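Putative heme binding protein (Tannerella forsythia, PDB 6EU8) probably binds heme, as a member of the HmuY-like family of bacterial heme-binding proteins, and is seen here in its heme-free form. Local coordinates at residues T35-M47 / E54-K66. Numbering follows the deposited sequence.
Sequences TETHRDFSEWHVM and ETIPAKGSEADIK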
loop_
_atom_site.group_PDB
_atom_site.type_symbol
_atom_site.label_atom_id
_atom_site.label_comp_id
_atom_site.label_asym_id
_atom_site.label_seq_id
_atom_site.Cartn_x
_atom_site.Cartn_y
_atom_site.Cartn_z
ATOM N N THR A 35 13.257 4.275 -0.947
ATOM C CA THR A 35 12.156 3.697 -1.746
ATOM C C THR A 35 12.658 3.161 -3.083
ATOM O O THR A 35 13.724 3.581 -3.558
ATOM C CB THR A 35 11.036 4.704 -2.032
ATOM O OG1 THR A 35 11.519 5.734 -2.904
ATOM C CG2 THR A 35 10.486 5.303 -0.767
ATOM N N GLU A 36 11.896 2.226 -3.667
ATOM C CA GLU A 36 12.151 1.629 -4.996
ATOM C C GLU A 36 10.818 1.348 -5.674
ATOM O O GLU A 36 9.900 0.824 -5.029
ATOM C CB GLU A 36 12.919 0.302 -4.885
ATOM C CG GLU A 36 14.398 0.359 -5.233
ATOM C CD GLU A 36 15.098 -0.979 -5.012
ATOM O OE1 GLU A 36 14.683 -2.024 -5.568
ATOM O OE2 GLU A 36 16.082 -1.006 -4.249
ATOM N N THR A 37 10.721 1.699 -6.955
ATOM C CA THR A 37 9.508 1.489 -7.724
ATOM C C THR A 37 9.761 0.404 -8.794
ATOM O O THR A 37 10.726 0.507 -9.569
ATOM C CB THR A 37 8.996 2.801 -8.352
ATOM O OG1 THR A 37 8.733 3.768 -7.313
ATOM C CG2 THR A 37 7.735 2.594 -9.172
ATOM N N HIS A 38 8.909 -0.630 -8.853
ATOM C CA HIS A 38 9.035 -1.698 -9.861
ATOM C C HIS A 38 7.665 -2.097 -10.398
ATOM O O HIS A 38 6.672 -2.078 -9.663
ATOM C CB HIS A 38 9.633 -2.968 -9.277
ATOM C CG HIS A 38 11.019 -2.802 -8.735
ATOM N ND1 HIS A 38 12.141 -2.934 -9.526
ATOM C CD2 HIS A 38 11.460 -2.491 -7.497
ATOM C CE1 HIS A 38 13.219 -2.738 -8.786
ATOM N NE2 HIS A 38 12.836 -2.459 -7.551
ATOM N N ARG A 39 7.615 -2.461 -11.673
ATOM C CA ARG A 39 6.420 -3.020 -12.300
ATOM C C ARG A 39 5.985 -4.303 -11.574
ATOM O O ARG A 39 6.826 -5.135 -11.215
ATOM C CB ARG A 39 6.709 -3.329 -13.787
ATOM C CG ARG A 39 5.551 -3.904 -14.594
ATOM C CD ARG A 39 5.991 -4.191 -16.039
ATOM N NE ARG A 39 4.977 -4.799 -16.899
ATOM C CZ ARG A 39 4.595 -6.070 -16.861
ATOM N NH1 ARG A 39 5.136 -6.883 -15.980
ATOM N NH2 ARG A 39 3.658 -6.520 -17.694
ATOM N N ASP A 40 4.686 -4.432 -11.316
ATOM C CA ASP A 40 4.099 -5.648 -10.707
ATOM C C ASP A 40 4.645 -6.916 -11.366
ATOM O O ASP A 40 4.735 -6.966 -12.600
ATOM C CB ASP A 40 2.559 -5.553 -10.755
ATOM C CG ASP A 40 1.863 -6.786 -10.209
ATOM O OD1 ASP A 40 1.793 -7.788 -10.948
ATOM O OD2 ASP A 40 1.384 -6.742 -9.036
ATOM N N PHE A 41 5.008 -7.921 -10.540
ATOM C CA PHE A 41 5.712 -9.156 -10.976
ATOM C C PHE A 41 4.829 -10.359 -11.341
ATOM O O PHE A 41 5.350 -11.430 -11.702
ATOM C CB PHE A 41 6.758 -9.604 -9.886
ATOM C CG PHE A 41 7.760 -8.528 -9.496
ATOM C CD1 PHE A 41 8.636 -8.000 -10.431
ATOM C CD2 PHE A 41 7.832 -8.039 -8.202
ATOM C CE1 PHE A 41 9.569 -7.024 -10.083
ATOM C CE2 PHE A 41 8.741 -7.028 -7.852
ATOM C CZ PHE A 41 9.600 -6.518 -8.812
ATOM N N SER A 42 3.498 -10.212 -11.308
ATOM C CA SER A 42 2.608 -11.328 -11.588
ATOM C C SER A 42 2.388 -11.527 -13.109
ATOM O O SER A 42 2.736 -10.662 -13.908
ATOM C CB SER A 42 1.283 -11.128 -10.850
ATOM O OG SER A 42 0.496 -10.113 -11.426
ATOM N N GLU A 43 1.801 -12.664 -13.483
ATOM C CA GLU A 43 1.289 -12.816 -14.840
ATOM C C GLU A 43 0.018 -11.926 -14.944
ATOM O O GLU A 43 -0.858 -12.002 -14.098
ATOM C CB GLU A 43 0.972 -14.278 -15.192
ATOM C CG GLU A 43 0.474 -14.426 -16.614
ATOM C CD GLU A 43 0.263 -15.873 -16.997
ATOM O OE1 GLU A 43 -0.825 -16.435 -16.707
ATOM O OE2 GLU A 43 1.246 -16.442 -17.550
ATOM N N TRP A 44 -0.031 -11.055 -15.952
ATOM C CA TRP A 44 -1.196 -10.143 -16.069
ATOM C C TRP A 44 -2.242 -10.755 -16.984
ATOM O O TRP A 44 -1.907 -11.457 -17.950
ATOM C CB TRP A 44 -0.774 -8.793 -16.572
ATOM C CG TRP A 44 0.074 -7.953 -15.627
ATOM C CD1 TRP A 44 0.574 -8.312 -14.394
ATOM C CD2 TRP A 44 0.588 -6.651 -15.897
ATOM N NE1 TRP A 44 1.325 -7.279 -13.875
ATOM C CE2 TRP A 44 1.344 -6.243 -14.769
ATOM C CE3 TRP A 44 0.440 -5.764 -16.971
ATOM C CZ2 TRP A 44 1.999 -4.994 -14.707
ATOM C CZ3 TRP A 44 1.086 -4.537 -16.918
ATOM C CH2 TRP A 44 1.823 -4.144 -15.785
ATOM N N HIS A 45 -3.506 -10.498 -16.659
ATOM C CA HIS A 45 -4.629 -11.157 -17.308
ATOM C C HIS A 45 -5.577 -10.093 -17.859
ATOM O O HIS A 45 -6.068 -9.225 -17.097
ATOM C CB HIS A 45 -5.327 -12.117 -16.352
ATOM C CG HIS A 45 -4.473 -13.308 -15.983
ATOM N ND1 HIS A 45 -4.631 -14.005 -14.817
ATOM C CD2 HIS A 45 -3.487 -13.932 -16.672
ATOM C CE1 HIS A 45 -3.744 -14.991 -14.769
ATOM N NE2 HIS A 45 -3.031 -14.961 -15.881
ATOM N N VAL A 46 -5.771 -10.147 -19.189
ATOM C CA VAL A 46 -6.692 -9.207 -19.890
ATOM C C VAL A 46 -8.085 -9.795 -19.814
ATOM O O VAL A 46 -8.327 -10.936 -20.232
ATOM C CB VAL A 46 -6.251 -8.971 -21.344
ATOM C CG1 VAL A 46 -7.227 -8.058 -22.100
ATOM C CG2 VAL A 46 -4.869 -8.383 -21.408
ATOM N N MET A 47 -9.008 -9.043 -19.219
ATOM C CA MET A 47 -10.408 -9.450 -19.099
ATOM C C MET A 47 -11.159 -8.751 -20.226
ATOM O O MET A 47 -11.009 -7.544 -20.415
ATOM C CB MET A 47 -11.000 -9.004 -17.764
ATOM C CG MET A 47 -10.368 -9.634 -16.560
ATOM S SD MET A 47 -10.684 -11.417 -16.569
ATOM C CE MET A 47 -9.250 -11.860 -15.630
ATOM N N GLU A 54 -6.796 -12.970 -22.509
ATOM C CA GLU A 54 -5.401 -12.979 -22.905
ATOM C C GLU A 54 -4.480 -12.934 -21.701
ATOM O O GLU A 54 -4.895 -12.511 -20.604
ATOM C CB GLU A 54 -5.075 -11.803 -23.812
ATOM C CG GLU A 54 -5.652 -11.969 -25.190
ATOM C CD GLU A 54 -5.589 -10.715 -26.037
ATOM O OE1 GLU A 54 -4.859 -9.753 -25.693
ATOM O OE2 GLU A 54 -6.290 -10.715 -27.070
ATOM N N THR A 55 -3.231 -13.363 -21.918
ATOM C CA THR A 55 -2.186 -13.255 -20.889
ATOM C C THR A 55 -1.057 -12.335 -21.335
ATOM O O THR A 55 -0.778 -12.185 -22.541
ATOM C CB THR A 55 -1.519 -14.614 -20.563
ATOM O OG1 THR A 55 -0.871 -15.118 -21.737
ATOM C CG2 THR A 55 -2.483 -15.582 -20.082
ATOM N N ILE A 56 -0.385 -11.720 -20.368
ATOM C CA ILE A 56 0.839 -10.958 -20.570
ATOM C C ILE A 56 1.890 -11.588 -19.656
ATOM O O ILE A 56 1.632 -11.716 -18.454
ATOM C CB ILE A 56 0.646 -9.458 -20.247
ATOM C CG1 ILE A 56 -0.421 -8.806 -21.175
ATOM C CG2 ILE A 56 1.966 -8.707 -20.369
ATOM C CD1 ILE A 56 -0.895 -7.452 -20.669
ATOM N N PRO A 57 3.067 -11.977 -20.205
ATOM C CA PRO A 57 3.992 -12.759 -19.400
ATOM C C PRO A 57 4.485 -12.060 -18.147
ATOM O O PRO A 57 4.750 -10.871 -18.171
ATOM C CB PRO A 57 5.179 -12.993 -20.339
ATOM C CG PRO A 57 4.675 -12.806 -21.694
ATOM C CD PRO A 57 3.550 -11.826 -21.594
ATOM N N ALA A 58 4.636 -12.817 -17.082
ATOM C CA ALA A 58 5.271 -12.355 -15.851
ATOM C C ALA A 58 6.702 -11.882 -16.148
ATOM O O ALA A 58 7.427 -12.575 -16.894
ATOM C CB ALA A 58 5.299 -13.458 -14.823
ATOM N N LYS A 59 7.092 -10.732 -15.601
ATOM C CA LYS A 59 8.438 -10.171 -15.800
ATOM C C LYS A 59 9.089 -9.811 -14.474
ATOM O O LYS A 59 8.464 -9.210 -13.597
ATOM C CB LYS A 59 8.372 -8.955 -16.726
ATOM C CG LYS A 59 8.098 -9.325 -18.178
ATOM C CD LYS A 59 7.540 -8.168 -18.988
ATOM C CE LYS A 59 6.918 -8.654 -20.295
ATOM N NZ LYS A 59 5.450 -8.896 -20.189
ATOM N N GLY A 60 10.377 -10.146 -14.334
ATOM C CA GLY A 60 11.093 -9.923 -13.084
ATOM C C GLY A 60 10.631 -10.760 -11.898
ATOM O O GLY A 60 9.908 -11.744 -12.040
ATOM N N SER A 61 11.064 -10.347 -10.718
ATOM C CA SER A 61 10.666 -10.956 -9.462
ATOM C C SER A 61 11.063 -10.054 -8.294
ATOM O O SER A 61 11.820 -9.077 -8.449
ATOM C CB SER A 61 11.296 -12.337 -9.270
ATOM O OG SER A 61 12.639 -12.202 -8.837
ATOM N N GLU A 62 10.560 -10.389 -7.114
ATOM C CA GLU A 62 10.881 -9.636 -5.897
ATOM C C GLU A 62 12.381 -9.638 -5.558
ATOM O O GLU A 62 12.843 -8.756 -4.839
ATOM C CB GLU A 62 10.037 -10.109 -4.707
ATOM C CG GLU A 62 8.557 -9.701 -4.826
ATOM C CD GLU A 62 7.759 -9.888 -3.542
ATOM O OE1 GLU A 62 8.354 -10.279 -2.513
ATOM O OE2 GLU A 62 6.533 -9.623 -3.554
ATOM N N ALA A 63 13.140 -10.594 -6.108
ATOM C CA ALA A 63 14.608 -10.535 -6.027
ATOM C C ALA A 63 15.225 -9.294 -6.688
ATOM O O ALA A 63 16.344 -8.908 -6.346
ATOM C CB ALA A 63 15.225 -11.810 -6.599
ATOM N N ASP A 64 14.502 -8.659 -7.614
ATOM C CA ASP A 64 14.916 -7.373 -8.196
ATOM C C ASP A 64 14.870 -6.182 -7.239
ATOM O O ASP A 64 15.361 -5.106 -7.588
ATOM C CB ASP A 64 14.065 -7.032 -9.424
ATOM C CG ASP A 64 14.135 -8.095 -10.511
ATOM O OD1 ASP A 64 15.092 -8.876 -10.518
ATOM O OD2 ASP A 64 13.237 -8.141 -11.373
ATOM N N ILE A 65 14.251 -6.349 -6.068
ATOM C CA ILE A 65 14.181 -5.284 -5.070
ATOM C C ILE A 65 15.467 -5.334 -4.246
ATOM O O ILE A 65 15.730 -6.323 -3.566
ATOM C CB ILE A 65 12.969 -5.423 -4.111
ATOM C CG1 ILE A 65 11.641 -5.549 -4.879
ATOM C CG2 ILE A 65 12.927 -4.222 -3.163
ATOM C CD1 ILE A 65 10.505 -6.088 -4.034
ATOM N N LYS A 66 16.255 -4.268 -4.296
ATOM C CA LYS A 66 17.562 -4.258 -3.601
ATOM C C LYS A 66 17.484 -3.861 -2.119
ATOM O O LYS A 66 18.210 -4.426 -1.286
ATOM C CB LYS A 66 18.557 -3.375 -4.363
ATOM C CG LYS A 66 18.644 -3.673 -5.859
ATOM C CD LYS A 66 18.722 -5.172 -6.151
ATOM C CE LYS A 66 19.075 -5.469 -7.601
ATOM N NZ LYS A 66 19.004 -6.931 -7.886
HETATM O O HOH W 1 4.999 -9.215 -14.282
HETATM O O HOH W 2 2.894 -9.175 -16.745
HETATM O O HOH W 3 7.489 -6.638 -13.831
HETATM O O HOH W 4 7.554 -12.912 -11.949
HETATM O O HOH W 5 3.910 -15.660 -17.543
#
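The ring of Phe41 lies flat on the backbone of the 54-66 segment: Ser61 O and Glu62 N sit over one face, Arg39 O over the other, and Lys59 O meets the edge, 3.4 Å from Phe41 CD1. Over one face of the Arg39 guanidinium lies the Trp44 indole, with Trp44 CZ2 above the guanidinium centre, 3.5 Å from its plane; in one of its conformers Lys59 CD lies over the rim of the other face. An extended chain, with CG anti to the backbone N (chi1 -179°), carries the group there, and three waters line its edge. They lie between Arg39 and the carbonyls of Asp40, Ser42, Pro57 and Lys59, too many for all to be served at once, and water bridges the two backbones where no direct bond joins them beyond the ladder. Trp44 is fixed from its own side: its NE1 hydrogen-bonds to Asp40 OD1, which also accepts from Ser42 OG and, in an Asx turn, from Ser42 N.

At one end Glu36 OE1 takes Lys66 N at 3.0 Å on its syn lone pair. On its anti lone pair Glu36 OE1 accepts from His38 NE2 at 2.7 Å, lying in the plane of that ring. With two donors on that oxygen, and Ile67 N on OE2, the carboxylate is held in orientation. At the other end Ile56 N binds Trp44 O at 2.9 Å and Val46 N binds Glu54 O, while Ile56 CD1 touches Val46 CG2 on the face they share with Trp44. This antiparallel ladder belongs to the β-hairpin of strands 44-48 and 51-56, which strand 127-136 joins to the larger sheet; beyond it the water-bridged loops lead to strand 35-39, an outermost strand of the four-stranded sheet within the all-β HmuY-family fold.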